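Local coordinates for CRISPR-associated protein CasA/Cse1 (Thermus thermophilus, PDB 4AN8) that serves as a subunit of the Cascade ribonucleoprotein complex of CRISPR immunity and probably takes part in selecting the foreign DNA that the complex targets, at residues 102-107 and 156-161; 55-60 and 191-196; 375-380 and 452-457. One frame throughout, in Å; residues are numbered along the deposited sequence.

Contact 1: 102-107 and 156-161; sequences FFLFHP and QAARAL
Leu104 packs its forked end against Ala158 and Leu161 on one side of helix 154-167. It sits in a classic beta bulge: Leu104 and Phe105 together face Lys10 of strand 10-12. The chain turns a corner here, and Leu104 CB points toward the helix. From 102-107, Leu104 is the residue that reaches the helix, with CA atoms of Leu104 and Ala158 7.0 Å apart. CB itself stays clear of the helix. CG is placed opposite the backbone N (chi1 -168°) and is the branch point. It lies over one face of the neighbouring Phe105 ring, off centre toward the rim, 4.0 Å above the plane. The two methyls then straddle the methyl of Ala158. CD1 is 4.2 Å from Ala158 CB, and CD2 meets the same CB at an equal distance. No hydrogen bond crosses between 102-107 and 156-161; the contact is purely apolar and buried. Ala158 is small enough for both branches of the leucine to rest on it. Leu104 O accepts a hydrogen bond from Gln113 NE2. Leu254 of strand 250-256 also packs on Leu104, so helix and sheet meet around this residue. One turn along the helix from Ala158, Leu161 CD2 comes to 4.3 Å from Leu104 CD1.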
# COMPACT_ATOMS: atom_id res chain seq x y z
N PHE A 102 -18.73 -17.88 2.01
CA PHE A 102 -17.35 -17.85 1.49
C PHE A 102 -17.13 -18.73 0.29
O PHE A 102 -15.99 -18.98 -0.10
CB PHE A 102 -16.36 -18.22 2.59
CG PHE A 102 -16.01 -17.08 3.50
CD1 PHE A 102 -16.80 -16.81 4.61
CD2 PHE A 102 -14.91 -16.26 3.23
CE1 PHE A 102 -16.47 -15.78 5.45
CE2 PHE A 102 -14.58 -15.21 4.05
CZ PHE A 102 -15.36 -14.97 5.17
N PHE A 103 -18.21 -19.19 -0.32
CA PHE A 103 -18.09 -19.89 -1.60
C PHE A 103 -17.89 -18.88 -2.72
O PHE A 103 -18.60 -17.87 -2.82
CB PHE A 103 -19.32 -20.77 -1.90
CG PHE A 103 -19.42 -22.01 -1.04
CD1 PHE A 103 -18.77 -23.17 -1.40
CD2 PHE A 103 -20.19 -22.02 0.12
CE1 PHE A 103 -18.87 -24.33 -0.63
CE2 PHE A 103 -20.29 -23.18 0.90
CZ PHE A 103 -19.63 -24.33 0.52
N LEU A 104 -16.91 -19.18 -3.58
CA LEU A 104 -16.62 -18.35 -4.73
C LEU A 104 -17.77 -18.40 -5.75
O LEU A 104 -18.06 -17.42 -6.42
CB LEU A 104 -15.32 -18.80 -5.39
CG LEU A 104 -14.74 -17.85 -6.44
CD1 LEU A 104 -14.50 -16.43 -5.82
CD2 LEU A 104 -13.47 -18.43 -7.09
N PHE A 105 -18.40 -19.57 -5.88
CA PHE A 105 -19.60 -19.75 -6.72
C PHE A 105 -20.74 -20.28 -5.85
O PHE A 105 -20.56 -21.23 -5.07
CB PHE A 105 -19.34 -20.72 -7.88
CG PHE A 105 -18.13 -20.37 -8.70
CD1 PHE A 105 -18.23 -19.47 -9.75
CD2 PHE A 105 -16.90 -20.93 -8.39
CE1 PHE A 105 -17.10 -19.13 -10.50
CE2 PHE A 105 -15.74 -20.61 -9.15
CZ PHE A 105 -15.84 -19.71 -10.19
N HIS A 106 -21.90 -19.64 -5.97
CA HIS A 106 -23.01 -19.90 -5.07
C HIS A 106 -24.27 -19.36 -5.71
O HIS A 106 -24.26 -18.26 -6.26
CB HIS A 106 -22.75 -19.22 -3.74
CG HIS A 106 -23.60 -19.73 -2.63
ND1 HIS A 106 -24.90 -19.30 -2.41
CD2 HIS A 106 -23.35 -20.66 -1.67
CE1 HIS A 106 -25.40 -19.93 -1.37
NE2 HIS A 106 -24.49 -20.76 -0.90
N PRO A 107 -25.37 -20.11 -5.63
CA PRO A 107 -26.59 -19.63 -6.31
C PRO A 107 -27.20 -18.39 -5.66
O PRO A 107 -27.90 -17.67 -6.35
CB PRO A 107 -27.54 -20.83 -6.21
CG PRO A 107 -27.09 -21.57 -5.00
CD PRO A 107 -25.59 -21.39 -4.93
N GLN A 156 -6.81 -17.98 -8.79
CA GLN A 156 -6.44 -16.72 -9.44
C GLN A 156 -7.65 -15.79 -9.61
O GLN A 156 -7.50 -14.58 -9.51
CB GLN A 156 -5.77 -16.94 -10.79
CG GLN A 156 -4.59 -17.86 -10.79
CD GLN A 156 -4.04 -18.06 -12.19
OE1 GLN A 156 -4.72 -18.62 -13.04
NE2 GLN A 156 -2.83 -17.56 -12.45
N ALA A 157 -8.83 -16.34 -9.88
CA ALA A 157 -10.02 -15.49 -10.01
C ALA A 157 -10.39 -14.90 -8.66
O ALA A 157 -10.75 -13.74 -8.55
CB ALA A 157 -11.20 -16.25 -10.61
N ALA A 158 -10.28 -15.69 -7.61
CA ALA A 158 -10.55 -15.18 -6.26
C ALA A 158 -9.62 -14.01 -5.94
O ALA A 158 -10.08 -12.94 -5.50
CB ALA A 158 -10.39 -16.29 -5.25
N ARG A 159 -8.32 -14.18 -6.21
CA ARG A 159 -7.38 -13.11 -5.94
C ARG A 159 -7.60 -11.85 -6.79
O ARG A 159 -7.49 -10.74 -6.29
CB ARG A 159 -5.93 -13.59 -6.02
CG ARG A 159 -5.63 -14.68 -4.97
CD ARG A 159 -4.15 -14.97 -4.84
NE ARG A 159 -3.57 -15.47 -6.08
CZ ARG A 159 -3.39 -16.76 -6.37
NH1 ARG A 159 -3.78 -17.69 -5.52
NH2 ARG A 159 -2.84 -17.12 -7.53
N ALA A 160 -7.91 -12.03 -8.06
CA ALA A 160 -8.16 -10.90 -8.94
C ALA A 160 -9.43 -10.16 -8.47
O ALA A 160 -9.49 -8.93 -8.47
CB ALA A 160 -8.32 -11.38 -10.35
N LEU A 161 -10.45 -10.91 -8.05
CA LEU A 161 -11.66 -10.30 -7.50
C LEU A 161 -11.31 -9.37 -6.35
O LEU A 161 -11.71 -8.22 -6.32
CB LEU A 161 -12.63 -11.37 -7.04
CG LEU A 161 -13.89 -10.90 -6.30
CD1 LEU A 161 -14.70 -9.89 -7.14
CD2 LEU A 161 -14.76 -12.10 -5.87

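Contact 2: 55-60 and 191-196; sequences VLHRLL and LFLPTG
Leu193 lays its methyls on one face of the His57 ring, and this is the tight part of the contact. The pair joins helix 50-67 to strand 191-195, which belongs to a three-stranded antiparallel sheet and pairs with strand 342-351. Leu193 CD2 stands 3.9 Å from the centroid of the His57 ring and 18° off its normal, a CH-pi contact. Its nearest ring atom is His57 CE1, at 3.8 Å. The second methyl works nearer the root of the ring, with Leu193 CD1 3.9 Å from His57 CG. With one methyl near CG and the other near CE1, the leucine fork reaches along the ring from its base to its far end. The two side chains cross at about a right angle. Leu193 CG is opposite its own backbone N (chi1 -179°), which extends the fork from the strand to the helix. His57 ND1 bonds to Glu53 O, one turn back in the helix, and this limits rotation of the ring.

The other part is looser. Arg58 CD and Leu191 CD1 touch at 4.3 Å, and the guanidinium meets that methyl obliquely. Its NH2 has a salt bridge to Asp279. Toward the end of the strand the segments part, and Thr195 and Gly196 are partly exposed. Thr195 turns back on its own strand: its OG1 donates to Leu193 O over 3.2 Å, from above the carbonyl plane.

No hydrogen bond links 55-60 with 191-196. Helix and sheet are joined here by dispersion and CH-pi contact alone, while His57 ND1 is taken up by Glu53 O of its own helix and Arg58 NH2 by Asp279. The bond to Glu53 O needs a proton on His57 ND1, whatever the state of NE2.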
# COMPACT_ATOMS: atom_id res chain seq x y z
N VAL A 55 -4.47 -6.86 -0.15
CA VAL A 55 -5.85 -7.30 0.07
C VAL A 55 -5.95 -8.63 0.79
O VAL A 55 -6.87 -8.82 1.57
CB VAL A 55 -6.70 -7.37 -1.22
CG1 VAL A 55 -6.83 -6.03 -1.82
CG2 VAL A 55 -6.14 -8.40 -2.22
N LEU A 56 -4.99 -9.53 0.59
CA LEU A 56 -5.01 -10.79 1.32
C LEU A 56 -4.87 -10.55 2.84
O LEU A 56 -5.63 -11.13 3.63
CB LEU A 56 -3.96 -11.77 0.80
CG LEU A 56 -4.16 -12.28 -0.65
CD1 LEU A 56 -2.91 -12.99 -1.21
CD2 LEU A 56 -5.36 -13.16 -0.74
N HIS A 57 -3.96 -9.66 3.23
CA HIS A 57 -3.87 -9.26 4.64
C HIS A 57 -5.14 -8.59 5.13
O HIS A 57 -5.55 -8.85 6.26
CB HIS A 57 -2.71 -8.29 4.90
CG HIS A 57 -1.37 -8.94 4.85
ND1 HIS A 57 -0.61 -8.98 3.71
CD2 HIS A 57 -0.67 -9.59 5.80
CE1 HIS A 57 0.52 -9.63 3.96
NE2 HIS A 57 0.51 -10.00 5.22
N ARG A 58 -5.74 -7.73 4.32
CA ARG A 58 -6.94 -6.98 4.77
C ARG A 58 -8.16 -7.89 4.96
O ARG A 58 -8.92 -7.70 5.89
CB ARG A 58 -7.27 -5.79 3.85
CG ARG A 58 -6.16 -4.74 3.79
CD ARG A 58 -6.20 -3.87 2.51
NE ARG A 58 -7.41 -3.03 2.47
CZ ARG A 58 -7.56 -1.90 3.15
NH1 ARG A 58 -6.59 -1.48 3.93
NH2 ARG A 58 -8.70 -1.21 3.07
N LEU A 59 -8.32 -8.87 4.08
CA LEU A 59 -9.34 -9.90 4.26
C LEU A 59 -9.11 -10.72 5.56
O LEU A 59 -10.03 -10.91 6.37
CB LEU A 59 -9.40 -10.80 3.04
CG LEU A 59 -10.42 -11.94 3.13
CD1 LEU A 59 -11.83 -11.40 3.40
CD2 LEU A 59 -10.42 -12.81 1.83
N LEU A 60 -7.87 -11.17 5.79
CA LEU A 60 -7.57 -11.92 7.01
C LEU A 60 -7.85 -11.08 8.25
O LEU A 60 -8.43 -11.58 9.22
CB LEU A 60 -6.11 -12.40 7.04
CG LEU A 60 -5.79 -13.45 5.97
CD1 LEU A 60 -4.36 -13.91 6.10
CD2 LEU A 60 -6.77 -14.62 6.03
N LEU A 191 -0.43 2.04 1.19
CA LEU A 191 -0.82 1.27 2.37
C LEU A 191 0.38 0.90 3.25
O LEU A 191 1.38 0.35 2.75
CB LEU A 191 -1.57 0.01 1.95
CG LEU A 191 -2.82 0.32 1.11
CD1 LEU A 191 -3.55 -0.98 0.74
CD2 LEU A 191 -3.77 1.29 1.85
N PHE A 192 0.29 1.20 4.55
CA PHE A 192 1.34 0.83 5.50
C PHE A 192 1.08 -0.53 6.13
O PHE A 192 0.08 -0.74 6.84
CB PHE A 192 1.51 1.90 6.59
CG PHE A 192 2.05 3.19 6.07
CD1 PHE A 192 1.24 4.04 5.32
CD2 PHE A 192 3.36 3.55 6.31
CE1 PHE A 192 1.74 5.23 4.83
CE2 PHE A 192 3.87 4.76 5.81
CZ PHE A 192 3.06 5.60 5.08
N LEU A 193 2.00 -1.45 5.87
CA LEU A 193 1.86 -2.81 6.39
C LEU A 193 3.09 -3.25 7.16
O LEU A 193 4.00 -3.85 6.59
CB LEU A 193 1.58 -3.79 5.25
CG LEU A 193 1.41 -5.23 5.71
CD1 LEU A 193 -0.07 -5.51 6.02
CD2 LEU A 193 1.96 -6.22 4.67
N PRO A 194 3.14 -2.96 8.46
CA PRO A 194 4.24 -3.47 9.28
C PRO A 194 4.30 -4.99 9.17
O PRO A 194 3.27 -5.66 9.00
CB PRO A 194 3.83 -3.08 10.69
CG PRO A 194 2.99 -1.88 10.50
CD PRO A 194 2.21 -2.13 9.24
N THR A 195 5.51 -5.53 9.25
CA THR A 195 5.74 -6.92 8.91
C THR A 195 6.70 -7.53 9.92
O THR A 195 7.69 -6.90 10.31
CB THR A 195 6.29 -7.03 7.47
OG1 THR A 195 5.21 -6.84 6.55
CG2 THR A 195 6.90 -8.37 7.22
N GLY A 196 6.37 -8.74 10.38
CA GLY A 196 7.20 -9.42 11.35
C GLY A 196 7.93 -10.57 10.71
O GLY A 196 8.14 -10.55 9.49

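Contact 3: 375-380 and 452-457; sequences EENLEK and ASLDLW
Asn377 and Leu454 mark the closest backbone approach, 6.7 Å between their CA atoms, where helices 375-380 and 453-457 run nearly parallel with axes 10.3 Å apart and 18° between their directions. Leu454 buries the most surface in the contact. Its side chain points toward helix 372-403 and reaches the turn that carries Asn377 and Lys380. The rotation of its fork is doubtful, and so is the exact place of both methyls. Lys380 offers only the base of its chain; the rest leads away from the interface. The polar groups beside the leucine have partners of their own. Asn377 ND2 donates to Val448 O, and Ser453 OG bonds to Glu450 O. These two side chains face each other without a hydrogen bond between them. Asn377 thus ties helix 372-403 to the loop that leads into helix 453-476. Further along, Trp457 NE1 bonds to Ala381 O. Helix 429-446 packs on both partners, through Leu378 and Trp457. Two parallel helices with a third packed on both are consistent with the C-terminal helical bundle of Cse1 proteins.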
# COMPACT_ATOMS: atom_id res chain seq x y z
N GLU A 375 11.48 11.88 15.89
CA GLU A 375 10.69 12.68 14.95
C GLU A 375 11.46 13.92 14.56
O GLU A 375 11.45 14.34 13.40
CB GLU A 375 9.31 13.01 15.52
CG GLU A 375 8.40 11.78 15.63
CD GLU A 375 6.98 12.08 16.07
OE1 GLU A 375 6.53 13.25 16.01
OE2 GLU A 375 6.28 11.12 16.46
N GLU A 376 12.16 14.50 15.54
CA GLU A 376 12.97 15.69 15.32
C GLU A 376 14.09 15.39 14.34
O GLU A 376 14.30 16.13 13.38
CB GLU A 376 13.55 16.18 16.65
CG GLU A 376 14.81 17.02 16.55
CD GLU A 376 15.49 17.23 17.89
OE1 GLU A 376 14.78 17.43 18.90
OE2 GLU A 376 16.74 17.19 17.95
N ASN A 377 14.79 14.28 14.57
CA ASN A 377 15.84 13.86 13.65
C ASN A 377 15.34 13.63 12.23
O ASN A 377 15.99 14.03 11.26
CB ASN A 377 16.55 12.60 14.16
CG ASN A 377 17.41 12.88 15.35
OD1 ASN A 377 17.88 14.01 15.53
ND2 ASN A 377 17.64 11.87 16.19
N LEU A 378 14.17 13.00 12.11
CA LEU A 378 13.60 12.71 10.80
C LEU A 378 13.26 14.01 10.09
O LEU A 378 13.55 14.17 8.91
CB LEU A 378 12.36 11.82 10.94
CG LEU A 378 11.71 11.31 9.66
CD1 LEU A 378 12.73 10.58 8.76
CD2 LEU A 378 10.53 10.39 10.00
N GLU A 379 12.66 14.94 10.82
CA GLU A 379 12.33 16.25 10.27
C GLU A 379 13.59 16.95 9.70
O GLU A 379 13.58 17.44 8.58
CB GLU A 379 11.67 17.11 11.35
CG GLU A 379 10.88 18.31 10.85
CD GLU A 379 10.06 18.98 11.96
OE1 GLU A 379 9.95 18.40 13.06
OE2 GLU A 379 9.53 20.09 11.72
N LYS A 380 14.66 16.99 10.49
CA LYS A 380 15.90 17.62 10.04
C LYS A 380 16.50 16.89 8.83
O LYS A 380 16.88 17.52 7.85
CB LYS A 380 16.95 17.64 11.16
CG LYS A 380 16.64 18.55 12.35
CD LYS A 380 17.78 18.50 13.38
CE LYS A 380 17.42 19.18 14.70
NZ LYS A 380 17.03 20.61 14.51
N ALA A 452 23.56 10.70 16.84
CA ALA A 452 24.63 10.48 15.87
C ALA A 452 24.14 10.40 14.42
O ALA A 452 24.91 10.60 13.48
CB ALA A 452 25.38 9.19 16.23
N SER A 453 22.86 10.09 14.24
CA SER A 453 22.35 9.68 12.93
C SER A 453 22.32 10.81 11.89
O SER A 453 22.50 10.55 10.71
CB SER A 453 20.96 9.05 13.06
OG SER A 453 20.01 10.01 13.48
N LEU A 454 22.09 12.04 12.32
CA LEU A 454 22.11 13.18 11.40
C LEU A 454 23.44 13.26 10.68
O LEU A 454 23.50 13.56 9.48
CB LEU A 454 21.88 14.50 12.12
CG LEU A 454 20.45 14.99 12.29
CD1 LEU A 454 19.55 14.56 11.12
CD2 LEU A 454 19.89 14.54 13.63
N ASP A 455 24.51 12.97 11.42
CA ASP A 455 25.86 13.04 10.88
C ASP A 455 26.06 12.02 9.78
O ASP A 455 26.63 12.34 8.74
CB ASP A 455 26.89 12.86 11.99
CG ASP A 455 26.83 13.97 13.04
OD1 ASP A 455 26.66 15.15 12.65
OD2 ASP A 455 26.93 13.65 14.24
N LEU A 456 25.59 10.80 10.00
CA LEU A 456 25.65 9.79 8.95
C LEU A 456 24.90 10.29 7.72
O LEU A 456 25.34 10.10 6.58
CB LEU A 456 25.07 8.46 9.43
CG LEU A 456 25.96 7.64 10.36
CD1 LEU A 456 27.34 7.44 9.75
CD2 LEU A 456 26.07 8.27 11.75
N TRP A 457 23.78 10.97 7.95
CA TRP A 457 22.93 11.40 6.85
C TRP A 457 23.67 12.46 6.04
O TRP A 457 23.69 12.42 4.80
CB TRP A 457 21.62 11.95 7.40
CG TRP A 457 20.61 12.31 6.36
CD1 TRP A 457 20.04 13.53 6.18
CD2 TRP A 457 20.02 11.44 5.38
NE1 TRP A 457 19.14 13.48 5.15
CE2 TRP A 457 19.11 12.21 4.63
CE3 TRP A 457 20.20 10.08 5.05
CZ2 TRP A 457 18.36 11.68 3.58
CZ3 TRP A 457 19.47 9.56 3.99
CH2 TRP A 457 18.56 10.35 3.27

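How the contacts relate
Contacts 1 and 2 are buried and lie in the same part of the fold, their centres about 20 Å apart. Contact 1 is nested along the chain within the loop that contact 2 closes, and helices 154-167 and 50-67 pack on each other through Val55 and Leu162. Contact 3 comes later in the chain, on the opposite side of its centre from contact 1, about 48 Å away between centres. It is only partly buried and pairs two helices, whereas contact 2 sets a helix against a strand and contact 1 sets one against a bulged loop. Aliphatic packing rules contact 1, an aromatic face enters in contact 2, and polar side chains border contact 3.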